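Local coordinates for sugar ABC transporter substrate-binding protein, BlMnBP1 (Bifidobacterium animalis subsp. lactis ATCC 27673, PDB 6I5R) that binds mannobiose and probably delivers beta-manno-oligosaccharides to an ABC transporter for uptake, at residues Ile22-Ile27 against Glu125-Leu130; Ile27-Thr32 against Met344-Gly349; Lys245-Ala250 against Lys409-Ile414; Asp249-Gly254 against Val416-Arg421. One frame throughout, in Å; residues are numbered along the deposited sequence.

Contact 1: residues Ile22-Ile27 against Glu125-Leu130; sequences ITYPEI and EKVIKL
Y24 meets V127 at the edge of its ring and I128 near its hydroxyl. The CG2 methyl of V127 lies near the ring plane, 3.9 Å from Y24 CE1. I128 CG2 sits nearer the end of the phenol, 3.8 Å from Y24 OH. P25 brings CG to 4.1 Å from V127 CG2, so one valine methyl serves both a tyrosine edge and a proline ring. A water in the ring plane completes the first shell: Y24 OH donates to it over 2.7 Å, and it donates to V127 O over 2.8 Å. Behind these groups, CG of Y24 stands anti to the backbone N (chi1 173°), which carries the ring off the 3-10 turn 24-26 toward 125-130. That turn is braced at its start by T23 N, which gives a nearly straight bond (178°, 2.8 Å) to the anti side of E26 OE1. Farther out, K342 of helix 331-346 bonds Y24 O and I27 O and makes a cation-pi contact with the Y24 ring. A leucine here, having neither hydroxyl nor aromatic ring, would probably leave the water relay to V127 O broken and K342 without its cation-pi partner. With no direct hydrogen bond between the segments, the N-terminal region is held to the loop after helix 121-124 by apolar contact and a single water relay.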
# COMPACT_ATOMS: atom_id res chain seq x y z
N ILE A 22 -20.56 -7.01 20.49
CA ILE A 22 -19.30 -6.54 21.07
C ILE A 22 -18.57 -5.69 20.03
O ILE A 22 -18.34 -6.15 18.90
CB ILE A 22 -18.42 -7.72 21.52
CG1 ILE A 22 -19.22 -8.73 22.34
CG2 ILE A 22 -17.22 -7.24 22.32
CD1 ILE A 22 -18.50 -10.09 22.47
N THR A 23 -18.17 -4.49 20.42
CA THR A 23 -17.33 -3.70 19.53
C THR A 23 -15.88 -3.96 19.86
O THR A 23 -15.53 -4.45 20.94
CB THR A 23 -17.62 -2.19 19.62
OG1 THR A 23 -17.41 -1.71 20.94
CG2 THR A 23 -19.06 -1.91 19.15
N TYR A 24 -15.01 -3.62 18.92
CA TYR A 24 -13.58 -3.86 19.09
C TYR A 24 -13.00 -3.23 20.36
O TYR A 24 -12.23 -3.91 21.05
CB TYR A 24 -12.87 -3.35 17.83
CG TYR A 24 -11.37 -3.34 17.86
CD1 TYR A 24 -10.67 -2.33 18.50
CD2 TYR A 24 -10.66 -4.30 17.16
CE1 TYR A 24 -9.29 -2.32 18.50
CE2 TYR A 24 -9.28 -4.28 17.14
CZ TYR A 24 -8.60 -3.31 17.82
OH TYR A 24 -7.22 -3.31 17.80
N PRO A 25 -13.29 -1.98 20.71
CA PRO A 25 -12.71 -1.43 21.95
C PRO A 25 -13.15 -2.19 23.21
O PRO A 25 -12.46 -2.10 24.25
CB PRO A 25 -13.21 0.03 21.97
CG PRO A 25 -13.57 0.34 20.50
CD PRO A 25 -14.09 -0.98 19.97
N GLU A 26 -14.27 -2.91 23.15
CA GLU A 26 -14.87 -3.62 24.28
C GLU A 26 -14.21 -4.97 24.55
O GLU A 26 -14.47 -5.58 25.59
CB GLU A 26 -16.37 -3.79 24.02
CG GLU A 26 -17.21 -2.49 24.13
CD GLU A 26 -18.69 -2.68 23.81
OE1 GLU A 26 -19.01 -3.45 22.87
OE2 GLU A 26 -19.56 -2.07 24.50
N ILE A 27 -13.33 -5.41 23.64
CA ILE A 27 -12.63 -6.68 23.82
C ILE A 27 -11.48 -6.47 24.79
O ILE A 27 -10.62 -5.61 24.57
CB ILE A 27 -12.11 -7.20 22.46
CG1 ILE A 27 -13.28 -7.50 21.53
CG2 ILE A 27 -11.26 -8.44 22.64
CD1 ILE A 27 -12.83 -7.87 20.17
N GLU A 125 -11.10 5.58 16.63
CA GLU A 125 -9.93 6.45 16.57
C GLU A 125 -9.29 6.62 17.95
O GLU A 125 -8.18 7.15 18.03
CB GLU A 125 -10.30 7.80 15.95
CG GLU A 125 -11.02 8.75 16.85
CD GLU A 125 -11.35 10.08 16.16
OE1 GLU A 125 -11.74 11.05 16.88
OE2 GLU A 125 -11.22 10.13 14.92
N LYS A 126 -9.97 6.21 19.01
CA LYS A 126 -9.37 6.22 20.34
C LYS A 126 -8.41 5.06 20.56
O LYS A 126 -7.61 5.10 21.49
CB LYS A 126 -10.46 6.18 21.42
CG LYS A 126 -11.50 7.29 21.30
CD LYS A 126 -12.54 7.32 22.46
CE LYS A 126 -13.56 8.42 22.20
NZ LYS A 126 -14.62 8.61 23.22
N VAL A 127 -8.44 4.03 19.72
CA VAL A 127 -7.68 2.82 20.01
C VAL A 127 -6.88 2.34 18.81
O VAL A 127 -5.99 1.49 18.96
CB VAL A 127 -8.62 1.71 20.52
CG1 VAL A 127 -9.23 2.14 21.84
CG2 VAL A 127 -9.70 1.41 19.51
N ILE A 128 -7.15 2.88 17.63
CA ILE A 128 -6.29 2.60 16.48
C ILE A 128 -6.05 3.87 15.68
O ILE A 128 -6.85 4.81 15.69
CB ILE A 128 -6.87 1.52 15.54
CG1 ILE A 128 -8.16 2.01 14.91
CG2 ILE A 128 -7.10 0.20 16.29
CD1 ILE A 128 -8.73 1.01 13.90
N LYS A 129 -4.93 3.86 14.95
CA LYS A 129 -4.64 4.81 13.90
C LYS A 129 -5.41 4.47 12.62
O LYS A 129 -5.81 3.32 12.38
CB LYS A 129 -3.14 4.82 13.60
CG LYS A 129 -2.30 5.12 14.81
CD LYS A 129 -0.80 5.02 14.53
CE LYS A 129 -0.05 4.92 15.86
NZ LYS A 129 1.42 4.70 15.72
N LEU A 130 -5.64 5.49 11.80
CA LEU A 130 -6.21 5.31 10.48
C LEU A 130 -7.61 4.71 10.55
O LEU A 130 -8.00 3.93 9.68
CB LEU A 130 -5.30 4.46 9.61
CG LEU A 130 -3.89 5.03 9.53
CD1 LEU A 130 -2.94 4.03 8.87
CD2 LEU A 130 -3.87 6.34 8.73
O HOH W 1 -6.01 -1.33 19.10

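Contact 2: residues Ile27-Thr32 against Met344-Gly349; sequences IKLGET and MTEDSG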
# COMPACT_ATOMS: atom_id res chain seq x y z
N ILE A 27 -13.33 -5.41 23.64
CA ILE A 27 -12.63 -6.68 23.82
C ILE A 27 -11.48 -6.47 24.79
O ILE A 27 -10.62 -5.61 24.57
CB ILE A 27 -12.11 -7.20 22.46
CG1 ILE A 27 -13.28 -7.50 21.53
CG2 ILE A 27 -11.26 -8.44 22.64
CD1 ILE A 27 -12.83 -7.87 20.17
N LYS A 28 -11.43 -7.31 25.83
CA LYS A 28 -10.30 -7.40 26.74
C LYS A 28 -9.49 -8.62 26.38
O LYS A 28 -9.84 -9.75 26.78
CB LYS A 28 -10.83 -7.48 28.17
CG LYS A 28 -11.73 -6.29 28.68
CD LYS A 28 -12.45 -6.72 30.01
CE LYS A 28 -13.01 -5.49 30.71
NZ LYS A 28 -13.93 -5.84 31.86
N LEU A 29 -8.42 -8.42 25.61
CA LEU A 29 -7.61 -9.56 25.17
C LEU A 29 -7.10 -10.39 26.36
O LEU A 29 -6.46 -9.87 27.29
CB LEU A 29 -6.44 -9.09 24.33
CG LEU A 29 -6.75 -8.62 22.95
CD1 LEU A 29 -5.47 -8.04 22.29
CD2 LEU A 29 -7.31 -9.75 22.09
N GLY A 30 -7.35 -11.72 26.32
CA GLY A 30 -7.00 -12.60 27.42
C GLY A 30 -8.16 -12.89 28.34
O GLY A 30 -8.08 -13.82 29.14
N GLU A 31 -9.23 -12.14 28.21
CA GLU A 31 -10.41 -12.40 29.02
C GLU A 31 -11.65 -12.61 28.17
O GLU A 31 -12.39 -13.61 28.37
CB GLU A 31 -10.60 -11.23 29.99
CG GLU A 31 -9.48 -11.19 31.02
CD GLU A 31 -9.51 -12.37 31.97
OE1 GLU A 31 -10.54 -13.10 31.97
OE2 GLU A 31 -8.51 -12.57 32.72
N THR A 32 -11.88 -11.72 27.22
CA THR A 32 -13.03 -11.83 26.34
C THR A 32 -12.89 -13.01 25.39
O THR A 32 -11.81 -13.26 24.85
CB THR A 32 -13.22 -10.56 25.52
OG1 THR A 32 -13.11 -9.43 26.39
CG2 THR A 32 -14.56 -10.55 24.78
N MET A 344 -3.58 -9.25 16.66
CA MET A 344 -2.63 -8.84 15.63
C MET A 344 -2.25 -7.37 15.81
O MET A 344 -1.07 -7.01 15.73
CB MET A 344 -3.22 -9.07 14.25
CG MET A 344 -3.18 -10.52 13.77
SD MET A 344 -1.53 -11.27 13.76
CE MET A 344 -0.57 -10.17 12.68
N THR A 345 -3.24 -6.52 16.06
CA THR A 345 -2.99 -5.08 16.13
C THR A 345 -2.21 -4.71 17.38
O THR A 345 -1.23 -3.97 17.30
CB THR A 345 -4.31 -4.31 16.10
OG1 THR A 345 -5.01 -4.65 14.90
CG2 THR A 345 -4.06 -2.82 16.12
N GLU A 346 -2.61 -5.21 18.55
CA GLU A 346 -2.07 -4.71 19.80
C GLU A 346 -0.92 -5.53 20.34
O GLU A 346 -0.04 -4.97 21.00
CB GLU A 346 -3.15 -4.66 20.88
CG GLU A 346 -4.34 -3.83 20.49
CD GLU A 346 -5.04 -3.25 21.68
OE1 GLU A 346 -4.77 -3.69 22.85
OE2 GLU A 346 -5.86 -2.32 21.46
N ASP A 347 -0.86 -6.83 20.01
CA ASP A 347 0.07 -7.74 20.69
C ASP A 347 1.07 -8.45 19.79
O ASP A 347 2.18 -8.76 20.25
CB ASP A 347 -0.71 -8.84 21.46
CG ASP A 347 -1.38 -8.33 22.75
OD1 ASP A 347 -1.42 -7.12 23.02
OD2 ASP A 347 -1.91 -9.16 23.52
N SER A 348 0.73 -8.72 18.53
CA SER A 348 1.51 -9.64 17.71
C SER A 348 2.94 -9.17 17.50
O SER A 348 3.86 -10.00 17.38
CB SER A 348 0.87 -9.84 16.35
OG SER A 348 0.85 -8.64 15.62
N GLY A 349 3.14 -7.87 17.32
CA GLY A 349 4.41 -7.36 16.82
C GLY A 349 4.55 -7.34 15.31
O GLY A 349 5.65 -7.06 14.81
O HOH W 2 -3.91 -8.26 26.05
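K28 O, one residue before the L29 that meets E346 and D347, is gripped by two backbone N-H groups, those of E31 and T32, each nitrogen 2.9 Å from K28 O. The bond from E31 closes a type II beta turn over K28-E31, with L29 and G30 at its corners; G30 has positive phi (97°), where a side chain would jam against the preceding carbonyl. T32 tightens the same turn by taking a bond from K28 N on T32 OG1, at 2.8 Å. L29 projects from the turn toward the end of helix 331-346, where D347 is the first residue to leave helical geometry. CG of L29 lies beside its backbone N and anti to the carbonyl carbon (chi1 -73°), and the side chain meets that of D347 from the opposite direction. The CD1 methyl of L29 does the touching, lying 4.3 Å from E346 CB. M69 of helix 59-69 touches both L29 and D347, and Y70 OH bonds G30 N and T32 O, so the turn is held from that flank as well. The contact thus packs the N-terminal loop on a helix end at the surface of this solute-binding fold. A water adds a polar link, donating to L29 O and, weakly, to D347 OD2. Beside the water link, L29 CD1 lies 3.9 Å from D347 OD2, a methyl beside a carboxylate oxygen.

Contact 3: residues Lys245-Ala250 against Lys409-Ile414; sequences KTLYDA and KKIQDI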
# COMPACT_ATOMS: atom_id res chain seq x y z
N LYS A 245 5.15 10.68 -15.08
CA LYS A 245 6.24 11.01 -16.00
C LYS A 245 7.58 10.48 -15.48
O LYS A 245 8.48 10.22 -16.27
CB LYS A 245 6.31 12.52 -16.20
CG LYS A 245 7.44 12.99 -17.10
CD LYS A 245 7.30 14.50 -17.32
CE LYS A 245 8.04 14.98 -18.60
NZ LYS A 245 9.51 14.80 -18.45
N THR A 246 7.73 10.35 -14.17
CA THR A 246 8.94 9.71 -13.65
C THR A 246 9.08 8.30 -14.20
O THR A 246 10.14 7.91 -14.69
CB THR A 246 8.91 9.69 -12.13
OG1 THR A 246 9.00 11.04 -11.63
CG2 THR A 246 10.07 8.86 -11.60
N LEU A 247 8.01 7.52 -14.11
CA LEU A 247 8.07 6.16 -14.65
C LEU A 247 8.26 6.20 -16.16
O LEU A 247 9.10 5.48 -16.71
CB LEU A 247 6.80 5.39 -14.31
CG LEU A 247 6.70 4.02 -14.95
CD1 LEU A 247 7.77 3.09 -14.50
CD2 LEU A 247 5.32 3.43 -14.60
N TYR A 248 7.47 7.03 -16.85
CA TYR A 248 7.56 7.14 -18.30
C TYR A 248 9.00 7.45 -18.73
O TYR A 248 9.56 6.78 -19.59
CB TYR A 248 6.61 8.22 -18.83
CG TYR A 248 6.59 8.32 -20.34
CD1 TYR A 248 7.62 8.96 -21.03
CD2 TYR A 248 5.58 7.75 -21.09
CE1 TYR A 248 7.65 9.01 -22.39
CE2 TYR A 248 5.57 7.84 -22.48
CZ TYR A 248 6.63 8.46 -23.12
OH TYR A 248 6.68 8.55 -24.49
N ASP A 249 9.59 8.47 -18.12
CA ASP A 249 10.92 8.91 -18.55
C ASP A 249 11.97 7.86 -18.26
O ASP A 249 12.90 7.66 -19.05
CB ASP A 249 11.30 10.21 -17.84
CG ASP A 249 10.60 11.41 -18.41
OD1 ASP A 249 9.98 11.29 -19.49
OD2 ASP A 249 10.66 12.47 -17.76
N ALA A 250 11.88 7.20 -17.10
CA ALA A 250 12.86 6.19 -16.76
C ALA A 250 12.87 5.07 -17.79
O ALA A 250 13.94 4.54 -18.14
CB ALA A 250 12.56 5.62 -15.37
N LYS A 409 -3.03 -2.00 -14.57
CA LYS A 409 -2.97 -2.19 -16.01
C LYS A 409 -2.67 -0.87 -16.72
O LYS A 409 -1.93 -0.83 -17.70
CB LYS A 409 -4.27 -2.81 -16.53
CG LYS A 409 -4.36 -4.36 -16.50
CD LYS A 409 -4.49 -4.86 -15.11
CE LYS A 409 -5.19 -6.22 -15.03
NZ LYS A 409 -4.27 -7.34 -15.35
N LYS A 410 -3.23 0.23 -16.22
CA LYS A 410 -2.98 1.52 -16.86
C LYS A 410 -1.51 1.93 -16.71
O LYS A 410 -0.98 2.66 -17.54
CB LYS A 410 -3.90 2.58 -16.26
CG LYS A 410 -3.64 2.87 -14.77
CD LYS A 410 -4.46 4.06 -14.26
CE LYS A 410 -4.15 4.42 -12.82
NZ LYS A 410 -4.54 3.40 -11.83
N ILE A 411 -0.87 1.48 -15.64
CA ILE A 411 0.54 1.79 -15.42
C ILE A 411 1.41 0.93 -16.32
O ILE A 411 2.45 1.37 -16.82
CB ILE A 411 0.90 1.56 -13.94
CG1 ILE A 411 -0.07 2.28 -13.03
CG2 ILE A 411 2.34 1.99 -13.62
CD1 ILE A 411 -0.12 3.77 -13.21
N GLN A 412 1.01 -0.33 -16.53
CA GLN A 412 1.67 -1.16 -17.52
C GLN A 412 1.63 -0.48 -18.89
O GLN A 412 2.61 -0.51 -19.63
CB GLN A 412 1.03 -2.55 -17.55
CG GLN A 412 1.40 -3.37 -16.31
CD GLN A 412 0.66 -4.69 -16.18
OE1 GLN A 412 -0.45 -4.85 -16.70
NE2 GLN A 412 1.27 -5.64 -15.47
N ASP A 413 0.51 0.20 -19.20
CA ASP A 413 0.40 0.89 -20.48
C ASP A 413 1.41 2.02 -20.57
O ASP A 413 1.99 2.26 -21.63
CB ASP A 413 -1.02 1.41 -20.67
CG ASP A 413 -1.26 1.93 -22.08
OD1 ASP A 413 -0.88 1.22 -23.01
OD2 ASP A 413 -1.87 3.04 -22.22
N ILE A 414 1.65 2.72 -19.46
CA ILE A 414 2.71 3.73 -19.47
C ILE A 414 4.03 3.10 -19.90
O ILE A 414 4.75 3.63 -20.76
CB ILE A 414 2.83 4.41 -18.09
CG1 ILE A 414 1.57 5.20 -17.76
CG2 ILE A 414 4.04 5.36 -18.10
CD1 ILE A 414 1.54 5.82 -16.39
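The short helical segments holding L247, Y248, I411 and I414 run in broadly the same direction, their axes 40° apart and 10.2 Å at closest approach, with Y248 and I414 nearest in the backbone. L247 reaches helix 409-420 with its CD2 branch. Its CG is anti to the backbone N (chi1 174°), and L247 CD2 presses on I411 CG2 at 3.5 Å, tighter than ordinary van der Waals contact. L247 CD2 also lies 4.2 Å from I414 CG2. I414 CG2 in turn rests 3.9 Å from Y248 CB and near the plane of the tyrosine ring, at its edge beside CD2. The polar end of Y248 is occupied elsewhere, its hydroxyl bonding the backbone O of R423. W432 of helix 425-443 covers I411 and I414, while M200 of helix 197-201 touches L247 and I411. K245, whose CB points away from helix 409-420, forms a salt bridge from NZ to the syn lone pair of D249 OD2 at 2.7 Å, one helical turn on. K245 and D249 thus pair within helix 239-252, and K409, K410 and D413 with D197, D204 and R423, leaving branched aliphatic groups and a tyrosine flank to join the helices in an apolar, buried interface.

Contact 4: residues Asp249-Gly254 against Val416-Arg421; sequences DAVANG and VDAANR
Apolar contact between small residues carries the meeting of V251 and A252 with A418 and A419. The backbones come close, A252 CA lying 5.0 Å from A418 CA, a spacing that alanine side chains permit. V251 bears on both alanines: its CB is 4.0 Å from A418 CB, and its CG1, set anti to the backbone N (chi1 176°), is 3.9 Å from A419 CB. A252 CB also stands 4.3 Å from A418 CB, and A252 CA comes to within 3.9 Å of A418 O. No hydrogen bond passes directly between the segments.

The polar interactions gather where the helices finish. Helix 239-252 closes in a Schellman motif, G254 taking the positive phi with bonds back into the last turn. In helix 409-420, V416 O is gripped twice by N420, through its backbone N and through its side-chain ND2 (3.0 Å from V416 O), which reach it from opposite faces of the carbonyl plane. R421 follows with positive phi, and its guanidinium extends toward the end of the neighbouring helix, where a water donates to A252 O.

Around this pair, A250 turns to Q175 and L178 of helix 171-184, and N253 ND2 bonds Q175 OE1. D417 OD2 forms a salt bridge with R423 in the connection to helix 425-443. Helix 239-252 thus touches helix 171-184 through A250, and helix 409-420 through V251 and A252.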
# COMPACT_ATOMS: atom_id res chain seq x y z
N ASP A 249 9.59 8.47 -18.12
CA ASP A 249 10.92 8.91 -18.55
C ASP A 249 11.97 7.86 -18.26
O ASP A 249 12.90 7.66 -19.05
CB ASP A 249 11.30 10.21 -17.84
CG ASP A 249 10.60 11.41 -18.41
OD1 ASP A 249 9.98 11.29 -19.49
OD2 ASP A 249 10.66 12.47 -17.76
N ALA A 250 11.88 7.20 -17.10
CA ALA A 250 12.86 6.19 -16.76
C ALA A 250 12.87 5.07 -17.79
O ALA A 250 13.94 4.54 -18.14
CB ALA A 250 12.56 5.62 -15.37
N VAL A 251 11.69 4.67 -18.29
CA VAL A 251 11.61 3.64 -19.32
C VAL A 251 12.08 4.18 -20.67
O VAL A 251 12.83 3.52 -21.40
CB VAL A 251 10.18 3.10 -19.41
CG1 VAL A 251 10.04 2.08 -20.55
CG2 VAL A 251 9.76 2.48 -18.07
N ALA A 252 11.61 5.37 -21.03
CA ALA A 252 11.94 5.92 -22.34
C ALA A 252 13.42 6.22 -22.45
O ALA A 252 14.00 6.07 -23.54
CB ALA A 252 11.12 7.18 -22.60
N ASN A 253 14.05 6.64 -21.35
CA ASN A 253 15.48 6.94 -21.29
C ASN A 253 16.35 5.68 -21.28
O ASN A 253 17.58 5.80 -21.33
CB ASN A 253 15.79 7.78 -20.05
CG ASN A 253 15.31 9.24 -20.17
OD1 ASN A 253 15.16 9.74 -21.28
ND2 ASN A 253 15.03 9.90 -19.03
N GLY A 254 15.74 4.51 -21.25
CA GLY A 254 16.49 3.27 -21.21
C GLY A 254 17.11 2.99 -19.87
O GLY A 254 18.17 2.36 -19.80
N VAL A 416 4.55 0.31 -21.53
CA VAL A 416 4.48 -0.15 -22.91
C VAL A 416 4.64 1.03 -23.86
O VAL A 416 5.38 0.96 -24.84
CB VAL A 416 3.14 -0.88 -23.18
CG1 VAL A 416 2.99 -1.11 -24.64
CG2 VAL A 416 3.05 -2.19 -22.45
N ASP A 417 3.90 2.12 -23.59
CA ASP A 417 3.88 3.26 -24.51
C ASP A 417 5.23 3.95 -24.53
O ASP A 417 5.73 4.35 -25.60
CB ASP A 417 2.77 4.25 -24.12
CG ASP A 417 1.39 3.72 -24.38
OD1 ASP A 417 1.29 2.56 -24.82
OD2 ASP A 417 0.40 4.42 -24.11
N ALA A 418 5.88 4.04 -23.36
CA ALA A 418 7.17 4.69 -23.28
C ALA A 418 8.25 3.85 -23.95
O ALA A 418 9.12 4.40 -24.64
CB ALA A 418 7.50 4.96 -21.81
N ALA A 419 8.17 2.52 -23.82
CA ALA A 419 9.18 1.66 -24.42
C ALA A 419 9.04 1.58 -25.93
O ALA A 419 10.04 1.47 -26.64
CB ALA A 419 9.08 0.26 -23.83
N ASN A 420 7.81 1.62 -26.44
CA ASN A 420 7.61 1.53 -27.89
C ASN A 420 7.39 2.89 -28.55
O ASN A 420 7.19 2.94 -29.77
CB ASN A 420 6.43 0.59 -28.21
CG ASN A 420 6.72 -0.87 -27.82
OD1 ASN A 420 7.37 -1.65 -28.57
ND2 ASN A 420 6.24 -1.25 -26.65
N ARG A 421 7.44 3.98 -27.78
CA ARG A 421 7.32 5.35 -28.31
C ARG A 421 6.01 5.55 -29.06
O ARG A 421 5.95 6.27 -30.06
CB ARG A 421 8.53 5.71 -29.19
CG ARG A 421 9.89 5.65 -28.48
CD ARG A 421 11.12 5.89 -29.39
NE ARG A 421 11.68 4.64 -29.89
CZ ARG A 421 12.67 3.95 -29.31
NH1 ARG A 421 13.29 4.37 -28.20
NH2 ARG A 421 13.05 2.82 -29.88
O HOH W 3 12.59 5.65 -26.28

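From the N terminus, the loop before strand 38-44 enters contact 1 and contact 2, which share I27. Contact 1 closes a loop of 97 residues by bringing back residues 125-130. Contact 2 crosses contact 1 and spans 311 residues to the end of helix 331-346; the two touch where Y24 OH packs on T345 CB. Contacts 3 and 4 both leave from helix 239-252, sharing D249 and A250, and reach helix 409-420, closing loops of 158 and 161 residues; they meet at Y248 CD2 and A418 CB. Both cross contact 2 but follow contact 1 in series. The two pairs lie on opposite sides of the chain's centre, contacts 1 and 3 about 39 Å apart between centres.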